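Local coordinates for transferrin binding protein B (PDB 3PQU) that probably captures host transferrin for iron acquisition, as a lipoprotein of the outer membrane of a porcine pathogen, at residues A[442-447]-A[455-460]. Numbering follows the deposited sequence.
Sequences TWDALV and AEADNN
At the end of a β-hairpin in the C-lobe β-barrel, Ala445 and Ala455 form an antiparallel hydrogen-bonded pair, beyond which the chain of 455-460 leaves regular pairing and is held by side chains of the long strand. Ala445 N donates to Ala455 O (3.2 Å) and Ala455 N returns a bond to Ala445 O (3.1 Å), while the two methyl groups lie side by side on one face of the sheet. On that face the methyl of Ala455 sits over the six-membered ring of Trp443, its CB 3.8 Å from the centroid and only 10° off the ring normal, a CH-pi contact. The indole reaches it because CG lies between the backbone N and the carbonyl carbon (chi1 59°), folding the ring back beneath the partner chain.

Past this pair, side chains take over from backbone carbonyls. Although Trp443 O is close to Ala457 N, the angle is poor; the amide instead donates to Asp444 OD1 (3.0 Å), meeting it from above the carboxylate plane. Farther along, Asp458 N donates to Thr442 OG1 at 3.1 Å with a fairly straight 160° angle. That hydroxyl also bonds to Tyr465 O, so it ties two points of the loop to the strand. Thr442 CG2 presses tightly on Ala457 CB, 3.5 Å away.

The other side of strand 436-448 is paired with strand 557-568 through Asp444 and Val561, Trp443 NE1 bonds to Phe483 O, and Thr442 and Asp444 pack on Phe402 of strand 400-409, bringing the barrel against the C-lobe handle domain.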
loop_
_atom_site.group_PDB
_atom_site.type_symbol
_atom_site.label_atom_id
_atom_site.label_comp_id
_atom_site.label_asym_id
_atom_site.label_seq_id
_atom_site.Cartn_x
_atom_site.Cartn_y
_atom_site.Cartn_z
ATOM N N THR A 442 -12.737 -16.267 19.914
ATOM C CA THR A 442 -12.901 -15.316 21.001
ATOM C C THR A 442 -13.181 -13.940 20.397
ATOM O O THR A 442 -13.567 -13.854 19.231
ATOM C CB THR A 442 -11.653 -15.288 21.903
ATOM O OG1 THR A 442 -11.915 -14.506 23.072
ATOM C CG2 THR A 442 -10.443 -14.718 21.145
ATOM N N TRP A 443 -12.997 -12.875 21.177
ATOM C CA TRP A 443 -13.273 -11.522 20.700
ATOM C C TRP A 443 -12.777 -10.447 21.650
ATOM O O TRP A 443 -12.407 -10.728 22.787
ATOM C CB TRP A 443 -14.772 -11.322 20.452
ATOM C CG TRP A 443 -15.645 -11.548 21.660
ATOM C CD1 TRP A 443 -15.635 -12.637 22.490
ATOM C CD2 TRP A 443 -16.677 -10.682 22.154
ATOM N NE1 TRP A 443 -16.588 -12.496 23.473
ATOM C CE2 TRP A 443 -17.242 -11.305 23.290
ATOM C CE3 TRP A 443 -17.175 -9.438 21.750
ATOM C CZ2 TRP A 443 -18.278 -10.728 24.025
ATOM C CZ3 TRP A 443 -18.203 -8.867 22.479
ATOM C CH2 TRP A 443 -18.741 -9.510 23.609
ATOM N N ASP A 444 -12.751 -9.215 21.162
ATOM C CA ASP A 444 -12.477 -8.059 21.997
ATOM C C ASP A 444 -13.633 -7.104 21.791
ATOM O O ASP A 444 -14.182 -7.017 20.697
ATOM C CB ASP A 444 -11.160 -7.385 21.605
ATOM C CG ASP A 444 -9.943 -8.156 22.081
ATOM O OD1 ASP A 444 -9.855 -8.450 23.295
ATOM O OD2 ASP A 444 -9.073 -8.465 21.237
ATOM N N ALA A 445 -14.024 -6.401 22.845
ATOM C CA ALA A 445 -15.113 -5.449 22.725
ATOM C C ALA A 445 -15.114 -4.438 23.853
ATOM O O ALA A 445 -14.407 -4.591 24.849
ATOM C CB ALA A 445 -16.438 -6.174 22.676
ATOM N N LEU A 446 -15.908 -3.390 23.674
ATOM C CA LEU A 446 -16.166 -2.432 24.733
ATOM C C LEU A 446 -17.596 -1.942 24.639
ATOM O O LEU A 446 -17.966 -1.250 23.690
ATOM C CB LEU A 446 -15.203 -1.247 24.674
ATOM C CG LEU A 446 -15.487 -0.160 25.716
ATOM C CD1 LEU A 446 -14.203 0.486 26.204
ATOM C CD2 LEU A 446 -16.442 0.890 25.177
ATOM N N VAL A 447 -18.401 -2.325 25.622
ATOM C CA VAL A 447 -19.748 -1.806 25.749
ATOM C C VAL A 447 -19.751 -0.751 26.834
ATOM O O VAL A 447 -19.291 -0.987 27.955
ATOM C CB VAL A 447 -20.758 -2.910 26.088
ATOM C CG1 VAL A 447 -22.066 -2.305 26.572
ATOM C CG2 VAL A 447 -20.994 -3.799 24.876
ATOM N N ALA A 455 -14.525 -6.982 26.816
ATOM C CA ALA A 455 -14.301 -8.391 26.545
ATOM C C ALA A 455 -12.849 -8.536 26.111
ATOM O O ALA A 455 -12.366 -7.764 25.283
ATOM C CB ALA A 455 -15.232 -8.877 25.464
ATOM N N GLU A 456 -12.152 -9.511 26.682
ATOM C CA GLU A 456 -10.732 -9.696 26.412
ATOM C C GLU A 456 -10.469 -11.076 25.824
ATOM O O GLU A 456 -10.845 -12.092 26.403
ATOM C CB GLU A 456 -9.910 -9.487 27.687
ATOM C CG GLU A 456 -9.980 -8.073 28.249
ATOM C CD GLU A 456 -8.695 -7.293 28.043
ATOM O OE1 GLU A 456 -7.618 -7.818 28.395
ATOM O OE2 GLU A 456 -8.764 -6.152 27.536
ATOM N N ALA A 457 -9.824 -11.105 24.665
ATOM C CA ALA A 457 -9.576 -12.356 23.961
ATOM C C ALA A 457 -8.852 -13.369 24.839
ATOM O O ALA A 457 -7.907 -13.023 25.543
ATOM C CB ALA A 457 -8.782 -12.092 22.700
ATOM N N ASP A 458 -9.304 -14.619 24.798
ATOM C CA ASP A 458 -8.635 -15.702 25.517
ATOM C C ASP A 458 -8.892 -17.041 24.840
ATOM O O ASP A 458 -9.654 -17.119 23.878
ATOM C CB ASP A 458 -9.069 -15.745 26.987
ATOM C CG ASP A 458 -10.522 -16.161 27.162
ATOM O OD1 ASP A 458 -11.108 -15.838 28.218
ATOM O OD2 ASP A 458 -11.079 -16.811 26.254
ATOM N N ASN A 459 -8.255 -18.091 25.346
ATOM C CA ASN A 459 -8.403 -19.428 24.776
ATOM C C ASN A 459 -9.173 -20.403 25.668
ATOM O O ASN A 459 -9.139 -21.615 25.444
ATOM C CB ASN A 459 -7.035 -20.015 24.422
ATOM C CG ASN A 459 -6.037 -19.905 25.566
ATOM O OD1 ASN A 459 -6.331 -19.319 26.612
ATOM N ND2 ASN A 459 -4.848 -20.466 25.368
ATOM N N ASN A 460 -9.865 -19.875 26.673
ATOM C CA ASN A 460 -10.711 -20.703 27.529
ATOM C C ASN A 460 -12.017 -21.074 26.825
ATOM O O ASN A 460 -12.999 -20.331 26.880
ATOM C CB ASN A 460 -10.995 -19.996 28.858
ATOM C CG ASN A 460 -11.724 -20.885 29.856
ATOM O OD1 ASN A 460 -12.101 -22.015 29.545
ATOM N ND2 ASN A 460 -11.925 -20.373 31.061
HETATM O O HOH W 1 -10.381 -6.409 24.729
#